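Local coordinates for YdhT protein (Bacillus subtilis, PDB 3CBW) that catalyses the random endo-hydrolysis of beta-1,4-mannosidic linkages in mannan, galactomannan and glucomannan, at residues His124-Ile129 with Glu180-Gly185; Ser112-Asn117 with Pro173-Asn178; Asp132-Ile137 with Ser198-Leu203. The protein carries 3 engineered substitutions. One frame throughout, in Å; residues are numbered along the deposited sequence.

Overall arrangement
All three contacts join the strand 108-114 region and the excursion after it to the excursion after strand 169-172, its parallel neighbour in a TIM barrel. Contact 2 lies deepest, about 10 Å from the chain centre, where a strand-to-loop region meets a loop through a histidine pair and two bridging waters. Contact 1, about 18 Å out and partly buried, joins two loops by one backbone hydrogen bond, one water and aromatic packing. Contact 3, about 21 Å out, is a buried, mainly apolar helix pair with an exposed lysine at its margin. Hydrogen bonds connect them: Trp-184 NE1 with His-175 O, Trp-184 O with Tyr-134 OH, and Leu-174 O with Tyr-200 OH.

Contact 1: residues His124-Ile129 with Glu180-Gly185; sequences HFKTPI and EWFWWG
Trp-183 N donates to Phe-125 O over 3.1 Å, a somewhat bent bond (145° at the hydrogen) received in the carbonyl plane. The same oxygen sits at the edge of the Trp-183 indole, 3.3 Å from CD1, so backbone and ring of one residue both approach it. Next to this, Lys-126 CA makes a CA-H...O contact of 3.1 Å with Trp-181 O, and the extended lysine chain runs alongside Phe-182, CE reaching CE1 at 3.8 Å. Water 1 closes the other end, accepting from Ile-129 N (2.9 Å) and hydrogen-bonded to Trp-183 O (2.7 Å).

Two type I turns, His-124 to Thr-127 and Phe-182 to Gly-185, place Phe-125, Lys-126 and Trp-183. Phe-182 is held between Trp-181 CD1 over one face and Trp-184 CH2 over the opposite one. Trp-181, which probably binds substrate, bonds through NE1 to OE1 of Glu-176, the probable proton donor; Trp-183 NE1 bonds Leu-115 O. Farther out, Ile-129 and Trp-183 rest on Ile-137 of helix 131-138 and Trp-183 on Leu-203 of helix 194-214, so the loops after strands 108-114 and 169-172 are packed against those two helices.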
loop_
_atom_site.group_PDB
_atom_site.type_symbol
_atom_site.label_atom_id
_atom_site.label_comp_id
_atom_site.label_asym_id
_atom_site.label_seq_id
_atom_site.Cartn_x
_atom_site.Cartn_y
_atom_site.Cartn_z
ATOM N N HIS A 124 4.979 5.054 -19.964
ATOM C CA HIS A 124 5.179 3.628 -20.249
ATOM C C HIS A 124 5.126 2.718 -19.017
ATOM O O HIS A 124 5.761 1.663 -19.004
ATOM C CB HIS A 124 6.501 3.407 -20.999
ATOM C CG HIS A 124 6.516 3.984 -22.379
ATOM N ND1 HIS A 124 6.823 5.302 -22.630
ATOM C CD2 HIS A 124 6.242 3.423 -23.582
ATOM C CE1 HIS A 124 6.758 5.527 -23.932
ATOM N NE2 HIS A 124 6.401 4.406 -24.530
ATOM N N PHE A 125 4.330 3.092 -18.014
ATOM C CA PHE A 125 4.299 2.347 -16.743
ATOM C C PHE A 125 3.898 0.878 -16.854
ATOM O O PHE A 125 4.274 0.067 -16.001
ATOM C CB PHE A 125 3.471 3.083 -15.674
ATOM C CG PHE A 125 1.973 2.980 -15.835
ATOM C CD1 PHE A 125 1.182 2.818 -14.709
ATOM C CD2 PHE A 125 1.339 3.125 -17.071
ATOM C CE1 PHE A 125 -0.200 2.756 -14.804
ATOM C CE2 PHE A 125 -0.062 3.038 -17.175
ATOM C CZ PHE A 125 -0.821 2.864 -16.039
ATOM N N LYS A 126 3.151 0.544 -17.907
ATOM C CA LYS A 126 2.702 -0.835 -18.146
ATOM C C LYS A 126 3.352 -1.477 -19.367
ATOM O O LYS A 126 2.874 -2.492 -19.883
ATOM C CB LYS A 126 1.174 -0.893 -18.230
ATOM C CG LYS A 126 0.529 -0.645 -16.881
ATOM C CD LYS A 126 -0.971 -0.648 -16.969
ATOM C CE LYS A 126 -1.575 -0.568 -15.583
ATOM N NZ LYS A 126 -3.042 -0.341 -15.644
ATOM N N THR A 127 4.451 -0.900 -19.829
ATOM C CA THR A 127 5.193 -1.480 -20.945
ATOM C C THR A 127 6.246 -2.416 -20.365
ATOM O O THR A 127 7.085 -1.981 -19.578
ATOM C CB THR A 127 5.867 -0.377 -21.775
ATOM O OG1 THR A 127 4.878 0.571 -22.193
ATOM C CG2 THR A 127 6.570 -0.961 -23.004
ATOM N N PRO A 128 6.210 -3.709 -20.729
ATOM C CA PRO A 128 7.169 -4.633 -20.123
ATOM C C PRO A 128 8.573 -4.413 -20.663
ATOM O O PRO A 128 8.743 -3.895 -21.776
ATOM C CB PRO A 128 6.656 -6.014 -20.543
ATOM C CG PRO A 128 5.915 -5.765 -21.810
ATOM C CD PRO A 128 5.314 -4.380 -21.685
ATOM N N ILE A 129 9.557 -4.815 -19.868
ATOM C CA ILE A 129 10.957 -4.637 -20.210
ATOM C C ILE A 129 11.712 -5.930 -20.035
ATOM O O ILE A 129 11.265 -6.838 -19.337
ATOM C CB ILE A 129 11.600 -3.486 -19.389
ATOM C CG1 ILE A 129 11.574 -3.786 -17.879
ATOM C CG2 ILE A 129 10.903 -2.175 -19.732
ATOM C CD1 ILE A 129 12.384 -2.790 -17.051
ATOM N N GLU A 180 1.905 -9.218 -14.389
ATOM C CA GLU A 180 2.651 -9.045 -15.624
ATOM C C GLU A 180 2.336 -7.717 -16.296
ATOM O O GLU A 180 2.703 -7.504 -17.449
ATOM C CB GLU A 180 2.425 -10.250 -16.564
ATOM C CG GLU A 180 1.022 -10.367 -17.180
ATOM C CD GLU A 180 -0.037 -10.998 -16.273
ATOM O OE1 GLU A 180 0.250 -11.401 -15.125
ATOM O OE2 GLU A 180 -1.192 -11.090 -16.727
ATOM N N TRP A 181 1.677 -6.814 -15.574
ATOM C CA TRP A 181 1.255 -5.531 -16.138
ATOM C C TRP A 181 2.249 -4.383 -15.874
ATOM O O TRP A 181 2.620 -3.673 -16.812
ATOM C CB TRP A 181 -0.185 -5.192 -15.725
ATOM C CG TRP A 181 -0.520 -5.464 -14.291
ATOM C CD1 TRP A 181 -0.445 -4.574 -13.252
ATOM C CD2 TRP A 181 -1.000 -6.693 -13.734
ATOM N NE1 TRP A 181 -0.842 -5.174 -12.083
ATOM C CE2 TRP A 181 -1.193 -6.471 -12.350
ATOM C CE3 TRP A 181 -1.304 -7.955 -14.269
ATOM C CZ2 TRP A 181 -1.657 -7.461 -11.493
ATOM C CZ3 TRP A 181 -1.768 -8.944 -13.413
ATOM C CH2 TRP A 181 -1.936 -8.693 -12.033
ATOM N N PHE A 182 2.718 -4.214 -14.640
ATOM C CA PHE A 182 3.666 -3.128 -14.338
ATOM C C PHE A 182 5.079 -3.469 -14.793
ATOM O O PHE A 182 5.492 -4.626 -14.769
ATOM C CB PHE A 182 3.681 -2.819 -12.846
ATOM C CG PHE A 182 2.362 -2.329 -12.298
ATOM C CD1 PHE A 182 1.676 -1.280 -12.908
ATOM C CD2 PHE A 182 1.841 -2.881 -11.136
ATOM C CE1 PHE A 182 0.463 -0.811 -12.382
ATOM C CE2 PHE A 182 0.641 -2.421 -10.601
ATOM C CZ PHE A 182 -0.038 -1.384 -11.221
ATOM N N TRP A 183 5.838 -2.443 -15.164
ATOM C CA TRP A 183 7.179 -2.671 -15.701
ATOM C C TRP A 183 8.115 -3.389 -14.720
ATOM O O TRP A 183 9.045 -4.082 -15.141
ATOM C CB TRP A 183 7.806 -1.364 -16.189
ATOM C CG TRP A 183 8.048 -0.317 -15.125
ATOM C CD1 TRP A 183 7.231 0.733 -14.812
ATOM C CD2 TRP A 183 9.190 -0.205 -14.256
ATOM N NE1 TRP A 183 7.787 1.494 -13.806
ATOM C CE2 TRP A 183 8.987 0.944 -13.447
ATOM C CE3 TRP A 183 10.360 -0.956 -14.076
ATOM C CZ2 TRP A 183 9.896 1.338 -12.463
ATOM C CZ3 TRP A 183 11.276 -0.549 -13.092
ATOM C CH2 TRP A 183 11.033 0.589 -12.314
ATOM N N TRP A 184 7.882 -3.224 -13.418
ATOM C CA TRP A 184 8.767 -3.802 -12.407
ATOM C C TRP A 184 8.465 -5.269 -12.079
ATOM O O TRP A 184 9.191 -5.893 -11.301
ATOM C CB TRP A 184 8.730 -2.959 -11.132
ATOM C CG TRP A 184 7.354 -2.821 -10.519
ATOM C CD1 TRP A 184 6.719 -3.722 -9.692
ATOM C CD2 TRP A 184 6.476 -1.697 -10.645
ATOM N NE1 TRP A 184 5.492 -3.225 -9.324
ATOM C CE2 TRP A 184 5.319 -1.984 -9.888
ATOM C CE3 TRP A 184 6.545 -0.483 -11.352
ATOM C CZ2 TRP A 184 4.247 -1.093 -9.791
ATOM C CZ3 TRP A 184 5.474 0.391 -11.276
ATOM C CH2 TRP A 184 4.335 0.079 -10.497
ATOM N N GLY A 185 7.391 -5.808 -12.655
ATOM C CA GLY A 185 6.923 -7.162 -12.329
ATOM C C GLY A 185 7.393 -8.233 -13.306
ATOM O O GLY A 185 8.392 -8.069 -14.011
HETATM O O HOH W 1 8.725 -5.746 -17.281
#

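Contact 2: residues Ser112-Asn117 with Pro173-Asn178; sequences SLHLAN and PLHEMN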
loop_
_atom_site.group_PDB
_atom_site.type_symbol
_atom_site.label_atom_id
_atom_site.label_comp_id
_atom_site.label_asym_id
_atom_site.label_seq_id
_atom_site.Cartn_x
_atom_site.Cartn_y
_atom_site.Cartn_z
ATOM N N SER A 112 1.062 4.792 -2.393
ATOM C CA SER A 112 1.551 3.875 -3.427
ATOM C C SER A 112 2.102 4.678 -4.594
ATOM O O SER A 112 1.996 5.900 -4.612
ATOM C CB SER A 112 0.437 2.938 -3.912
ATOM O OG SER A 112 -0.645 3.661 -4.487
ATOM N N LEU A 113 2.705 3.978 -5.552
ATOM C CA LEU A 113 3.380 4.632 -6.675
ATOM C C LEU A 113 3.174 3.893 -7.986
ATOM O O LEU A 113 3.758 2.827 -8.203
ATOM C CB LEU A 113 4.886 4.700 -6.425
ATOM C CG LEU A 113 5.372 5.395 -5.147
ATOM C CD1 LEU A 113 6.816 5.059 -4.830
ATOM C CD2 LEU A 113 5.186 6.899 -5.256
ATOM N N HIS A 114 2.390 4.475 -8.887
ATOM C CA HIS A 114 2.307 3.949 -10.261
ATOM C C HIS A 114 3.445 4.527 -11.100
ATOM O O HIS A 114 3.228 5.336 -12.005
ATOM C CB HIS A 114 0.941 4.222 -10.870
ATOM C CG HIS A 114 -0.115 3.280 -10.378
ATOM N ND1 HIS A 114 -0.488 3.206 -9.052
ATOM C CD2 HIS A 114 -0.855 2.352 -11.031
ATOM C CE1 HIS A 114 -1.424 2.281 -8.912
ATOM N NE2 HIS A 114 -1.669 1.753 -10.099
ATOM N N LEU A 115 4.672 4.099 -10.799
ATOM C CA LEU A 115 5.873 4.710 -11.353
ATOM C C LEU A 115 5.941 4.625 -12.858
ATOM O O LEU A 115 5.722 3.556 -13.439
ATOM C CB LEU A 115 7.123 4.031 -10.804
ATOM C CG LEU A 115 7.450 4.178 -9.320
ATOM C CD1 LEU A 115 8.671 3.306 -9.002
ATOM C CD2 LEU A 115 7.718 5.642 -8.981
ATOM N N ALA A 116 6.290 5.748 -13.481
ATOM C CA ALA A 116 6.709 5.737 -14.879
ATOM C C ALA A 116 7.912 4.814 -15.030
ATOM O O ALA A 116 8.611 4.508 -14.052
ATOM C CB ALA A 116 7.032 7.145 -15.344
ATOM N N ASN A 117 8.146 4.380 -16.265
ATOM C CA ASN A 117 9.107 3.342 -16.587
ATOM C C ASN A 117 10.424 3.962 -17.028
ATOM O O ASN A 117 10.513 4.520 -18.127
ATOM C CB ASN A 117 8.514 2.510 -17.719
ATOM C CG ASN A 117 9.346 1.318 -18.100
ATOM O OD1 ASN A 117 10.528 1.216 -17.775
ATOM N ND2 ASN A 117 8.716 0.392 -18.830
ATOM N N PRO A 173 5.514 0.502 -2.097
ATOM C CA PRO A 173 6.116 0.640 -3.422
ATOM C C PRO A 173 6.130 -0.685 -4.187
ATOM O O PRO A 173 6.139 -1.762 -3.579
ATOM C CB PRO A 173 7.548 1.031 -3.091
ATOM C CG PRO A 173 7.849 0.247 -1.832
ATOM C CD PRO A 173 6.536 0.250 -1.055
ATOM N N LEU A 174 6.155 -0.607 -5.518
ATOM C CA LEU A 174 6.452 -1.777 -6.358
ATOM C C LEU A 174 5.485 -2.925 -6.104
ATOM O O LEU A 174 5.877 -4.090 -5.986
ATOM C CB LEU A 174 7.895 -2.236 -6.154
ATOM C CG LEU A 174 9.000 -1.207 -6.377
ATOM C CD1 LEU A 174 10.326 -1.829 -5.998
ATOM C CD2 LEU A 174 9.032 -0.708 -7.812
ATOM N N HIS A 175 4.197 -2.589 -6.071
ATOM C CA HIS A 175 3.151 -3.555 -5.755
ATOM C C HIS A 175 2.809 -4.446 -6.951
ATOM O O HIS A 175 3.156 -4.143 -8.101
ATOM C CB HIS A 175 1.915 -2.812 -5.246
ATOM C CG HIS A 175 1.292 -1.893 -6.246
ATOM N ND1 HIS A 175 1.950 -0.805 -6.792
ATOM C CD2 HIS A 175 0.030 -1.861 -6.736
ATOM C CE1 HIS A 175 1.124 -0.178 -7.614
ATOM N NE2 HIS A 175 -0.050 -0.785 -7.585
ATOM N N GLU A 176 2.146 -5.564 -6.669
ATOM C CA GLU A 176 1.664 -6.478 -7.716
ATOM C C GLU A 176 2.777 -6.935 -8.653
ATOM O O GLU A 176 2.579 -7.089 -9.860
ATOM C CB GLU A 176 0.492 -5.874 -8.495
ATOM C CG GLU A 176 -0.689 -5.576 -7.581
ATOM C CD GLU A 176 -1.808 -4.770 -8.219
ATOM O OE1 GLU A 176 -1.837 -4.597 -9.459
ATOM O OE2 GLU A 176 -2.677 -4.279 -7.447
ATOM N N MET A 177 3.946 -7.161 -8.072
ATOM C CA MET A 177 5.142 -7.524 -8.809
ATOM C C MET A 177 5.085 -8.928 -9.412
ATOM O O MET A 177 5.849 -9.228 -10.331
ATOM C CB MET A 177 6.369 -7.366 -7.909
ATOM C CG MET A 177 6.595 -8.481 -6.868
ATOM S SD MET A 177 5.300 -8.850 -5.570
ATOM C CE MET A 177 5.276 -7.260 -4.632
ATOM N N ASN A 178 4.208 -9.785 -8.883
ATOM C CA ASN A 178 3.985 -11.107 -9.466
ATOM C C ASN A 178 2.984 -11.059 -10.615
ATOM O O ASN A 178 2.755 -12.074 -11.275
ATOM C CB ASN A 178 3.563 -12.131 -8.401
ATOM C CG ASN A 178 2.291 -11.740 -7.679
ATOM O OD1 ASN A 178 2.011 -10.558 -7.500
ATOM N ND2 ASN A 178 1.548 -12.733 -7.199
HETATM O O HOH W 2 3.465 1.274 -5.484
HETATM O O HOH W 3 5.930 1.256 -7.702
#
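The closest packing here is between two imidazoles, His-114, in the segment that continues from Ser-112 of the barrel strand, and His-175 in the loop after strand 169-172. They form an offset edge-to-face pair with ring centroids 5.0 Å apart and planes at 61°, the edge of His-175 turned to the face of His-114. His-175 NE2 comes within 3.6 Å of His-114 CE1, and His-175 CE1 lies over the same ring, displaced toward its rim. The His-175 ring reaches across because CG stands in the crowded position between backbone N and carbonyl carbon (chi1 63°), whereas His-114 keeps CG anti to its carbonyl carbon (chi1 -78°).

Beside the histidine pair the segments are bridged by two waters, one of them bound to the His-175 ring itself. Water 2 accepts from Leu-113 N (2.8 Å) and is hydrogen-bonded to His-175 ND1 (2.9 Å). Water 3 donates to Leu-113 O (2.7 Å) and accepts from Leu-174 N (2.9 Å). With no direct hydrogen bond between these segments, the waters link them and give partners to buried backbone atoms. The apolar contacts on this side are looser: Leu-115 CD1 and Leu-174 CD2 meet at 4.2 Å, and Leu-113 CD1 and Pro-173 CB only at 4.4 Å.

His-114, which probably binds substrate, has ND1 hydrogen-bonded to Asp-76 OD2, which also bonds Ser-112 OG; this second-shell carboxylate helps to fix the ring's rotation. His-175 touches Glu-275, the probable nucleophile on strand 271-278, which fits its inferred part in holding that residue in position, and Glu-176, the probable acid, follows it directly in sequence. The Asp-76 carboxylate would probably favour a proton on ND1 and make the His-114 ring more electron-rich, while the nearby Glu-275 carboxylate, if charged, would probably stabilise a protonated His-175.

Contact 3: residues Asp132-Ile137 with Ser198-Leu203; sequences DQYKKI and SLYKQL. Engineered in segment 132-137: Lys-136 (natural residue Asn).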
loop_
_atom_site.group_PDB
_atom_site.type_symbol
_atom_site.label_atom_id
_atom_site.label_comp_id
_atom_site.label_asym_id
_atom_site.label_seq_id
_atom_site.Cartn_x
_atom_site.Cartn_y
_atom_site.Cartn_z
ATOM N N ASP A 132 17.736 -7.335 -19.297
ATOM C CA ASP A 132 18.867 -6.453 -19.587
ATOM C C ASP A 132 18.500 -4.981 -19.339
ATOM O O ASP A 132 19.306 -4.218 -18.791
ATOM C CB ASP A 132 19.365 -6.650 -21.023
ATOM C CG ASP A 132 20.209 -7.916 -21.207
ATOM O OD1 ASP A 132 20.572 -8.586 -20.216
ATOM O OD2 ASP A 132 20.509 -8.241 -22.378
ATOM N N GLN A 133 17.286 -4.579 -19.723
ATOM C CA GLN A 133 16.814 -3.228 -19.441
ATOM C C GLN A 133 16.651 -2.986 -17.938
ATOM O O GLN A 133 17.010 -1.921 -17.418
ATOM C CB GLN A 133 15.493 -2.968 -20.148
ATOM C CG GLN A 133 15.623 -2.801 -21.652
ATOM C CD GLN A 133 14.276 -2.700 -22.326
ATOM O OE1 GLN A 133 13.411 -3.567 -22.165
ATOM N NE2 GLN A 133 14.076 -1.626 -23.072
ATOM N N TYR A 134 16.106 -3.984 -17.249
ATOM C CA TYR A 134 15.899 -3.912 -15.803
ATOM C C TYR A 134 17.244 -3.754 -15.072
ATOM O O TYR A 134 17.366 -2.970 -14.125
ATOM C CB TYR A 134 15.180 -5.180 -15.362
ATOM C CG TYR A 134 14.272 -5.106 -14.150
ATOM C CD1 TYR A 134 12.912 -5.382 -14.284
ATOM C CD2 TYR A 134 14.771 -4.859 -12.870
ATOM C CE1 TYR A 134 12.064 -5.394 -13.185
ATOM C CE2 TYR A 134 13.922 -4.866 -11.759
ATOM C CZ TYR A 134 12.572 -5.128 -11.931
ATOM O OH TYR A 134 11.750 -5.141 -10.828
ATOM N N LYS A 135 18.266 -4.475 -15.531
ATOM C CA LYS A 135 19.606 -4.341 -14.948
ATOM C C LYS A 135 20.130 -2.920 -15.066
ATOM O O LYS A 135 20.785 -2.426 -14.143
ATOM C CB LYS A 135 20.601 -5.313 -15.589
ATOM C CG LYS A 135 20.429 -6.751 -15.160
ATOM C CD LYS A 135 21.266 -7.696 -16.019
ATOM C CE LYS A 135 21.338 -9.073 -15.390
ATOM N NZ LYS A 135 22.258 -9.091 -14.216
ATOM N N LYS A 136 19.866 -2.263 -16.191
ATOM C CA LYS A 136 20.305 -0.880 -16.378
ATOM C C LYS A 136 19.641 0.062 -15.376
ATOM O O LYS A 136 20.286 0.965 -14.843
ATOM C CB LYS A 136 20.038 -0.407 -17.801
ATOM C CG LYS A 136 20.888 -1.127 -18.840
ATOM C CD LYS A 136 20.582 -0.640 -20.248
ATOM C CE LYS A 136 21.522 -1.267 -21.276
ATOM N NZ LYS A 136 21.242 -0.727 -22.629
ATOM N N ILE A 137 18.352 -0.155 -15.117
ATOM C CA ILE A 137 17.601 0.654 -14.155
ATOM C C ILE A 137 18.229 0.593 -12.760
ATOM O O ILE A 137 18.217 1.579 -12.024
ATOM C CB ILE A 137 16.111 0.210 -14.119
ATOM C CG1 ILE A 137 15.443 0.528 -15.468
ATOM C CG2 ILE A 137 15.369 0.840 -12.914
ATOM C CD1 ILE A 137 14.023 -0.036 -15.643
ATOM N N SER A 198 15.099 -12.064 -8.799
ATOM C CA SER A 198 16.293 -11.497 -8.173
ATOM C C SER A 198 16.385 -9.989 -8.390
ATOM O O SER A 198 16.681 -9.218 -7.458
ATOM C CB SER A 198 17.546 -12.172 -8.723
ATOM O OG SER A 198 18.694 -11.573 -8.157
ATOM N N LEU A 199 16.138 -9.564 -9.625
ATOM C CA LEU A 199 16.197 -8.148 -9.960
ATOM C C LEU A 199 15.130 -7.335 -9.221
ATOM O O LEU A 199 15.393 -6.203 -8.793
ATOM C CB LEU A 199 16.088 -7.943 -11.473
ATOM C CG LEU A 199 17.231 -8.533 -12.313
ATOM C CD1 LEU A 199 16.884 -8.443 -13.805
ATOM C CD2 LEU A 199 18.572 -7.851 -12.027
ATOM N N TYR A 200 13.934 -7.901 -9.077
ATOM C CA TYR A 200 12.902 -7.229 -8.313
ATOM C C TYR A 200 13.374 -6.970 -6.879
ATOM O O TYR A 200 13.209 -5.859 -6.343
ATOM C CB TYR A 200 11.597 -8.031 -8.276
ATOM C CG TYR A 200 10.618 -7.356 -7.339
ATOM C CD1 TYR A 200 9.809 -6.323 -7.796
ATOM C CD2 TYR A 200 10.563 -7.693 -5.981
ATOM C CE1 TYR A 200 8.943 -5.648 -6.935
ATOM C CE2 TYR A 200 9.709 -7.027 -5.124
ATOM C CZ TYR A 200 8.904 -6.006 -5.605
ATOM O OH TYR A 200 8.054 -5.369 -4.734
ATOM N N LYS A 201 13.924 -7.998 -6.241
ATOM C CA LYS A 201 14.395 -7.844 -4.872
ATOM C C LYS A 201 15.444 -6.747 -4.793
ATOM O O LYS A 201 15.427 -5.945 -3.858
ATOM C CB LYS A 201 14.923 -9.158 -4.304
ATOM C CG LYS A 201 13.859 -10.214 -4.110
ATOM C CD LYS A 201 14.503 -11.485 -3.628
ATOM C CE LYS A 201 13.589 -12.660 -3.762
ATOM N NZ LYS A 201 14.376 -13.910 -3.627
ATOM N N GLN A 202 16.342 -6.700 -5.774
ATOM C CA GLN A 202 17.348 -5.644 -5.841
ATOM C C GLN A 202 16.713 -4.267 -5.967
ATOM O O GLN A 202 17.151 -3.319 -5.317
ATOM C CB GLN A 202 18.299 -5.910 -6.999
ATOM C CG GLN A 202 19.173 -7.125 -6.775
ATOM C CD GLN A 202 20.006 -7.469 -7.993
ATOM O OE1 GLN A 202 20.737 -6.631 -8.505
ATOM N NE2 GLN A 202 19.884 -8.704 -8.472
ATOM N N LEU A 203 15.667 -4.155 -6.779
ATOM C CA LEU A 203 14.990 -2.878 -6.965
ATOM C C LEU A 203 14.273 -2.420 -5.693
ATOM O O LEU A 203 14.340 -1.245 -5.321
ATOM C CB LEU A 203 14.015 -2.969 -8.144
ATOM C CG LEU A 203 13.254 -1.683 -8.491
ATOM C CD1 LEU A 203 14.193 -0.553 -8.930
ATOM C CD2 LEU A 203 12.228 -1.966 -9.575
#
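Tyr-134 holds CG anti to its backbone N (chi1 -151°), which sends the ring out of helix 131-138 toward helix 194-214, and Leu-203 does likewise in the second helix (chi1 -178°), bringing its CD2 to meet the phenol. The motif is a near-parallel helix pair on the outside of the TIM barrel: the axes of the two short segments are 10.3 Å apart and inclined by 18°. Helix 131-138 is a short helix before helix 143-163 in the excursion after strand 108-114, and helix 194-214 belongs to the excursion after strand 169-172.

Tyr-134 is the principal bridge between the helices. Its CD2 packs on Leu-199 CB at 3.6 Å, the two side chains sliding past each other in opposite directions. Farther along, Tyr-134 OH lies 3.5 Å from Tyr-200 CA and 3.4 Å from Leu-203 CD2, the leucine side chain crossing that of the tyrosine at about a right angle. The hydroxyl, lying among carbon atoms, finds its polar partner in Trp-184 O and so also ties in the loop of residues 180-185. An alanine here would remove both the ring wedged against Leu-199 and Leu-203 and the hydroxyl bond to Trp-184, and would probably loosen the helix pair and that loop together.

Ile-137 extends the apolar strip more loosely, CG2 to Leu-203 CD1 at 4.4 Å. At the exposed margin the aliphatic part of Lys-135 crosses Leu-199, with Lys-135 CG 3.8 Å from Leu-199 CD2. The lysine NZ has a weak, long ion pair with Glu-195. Tyr-200 turns its own hydroxyl inward to Leu-174 O, tying the helix to the loop that carries Glu-176, the probable proton donor. Within helix 194-214, Gln-202 NE2 donates to Ser-198 OG over 3.1 Å, that oxygen lying in the plane of the Gln-202 amide.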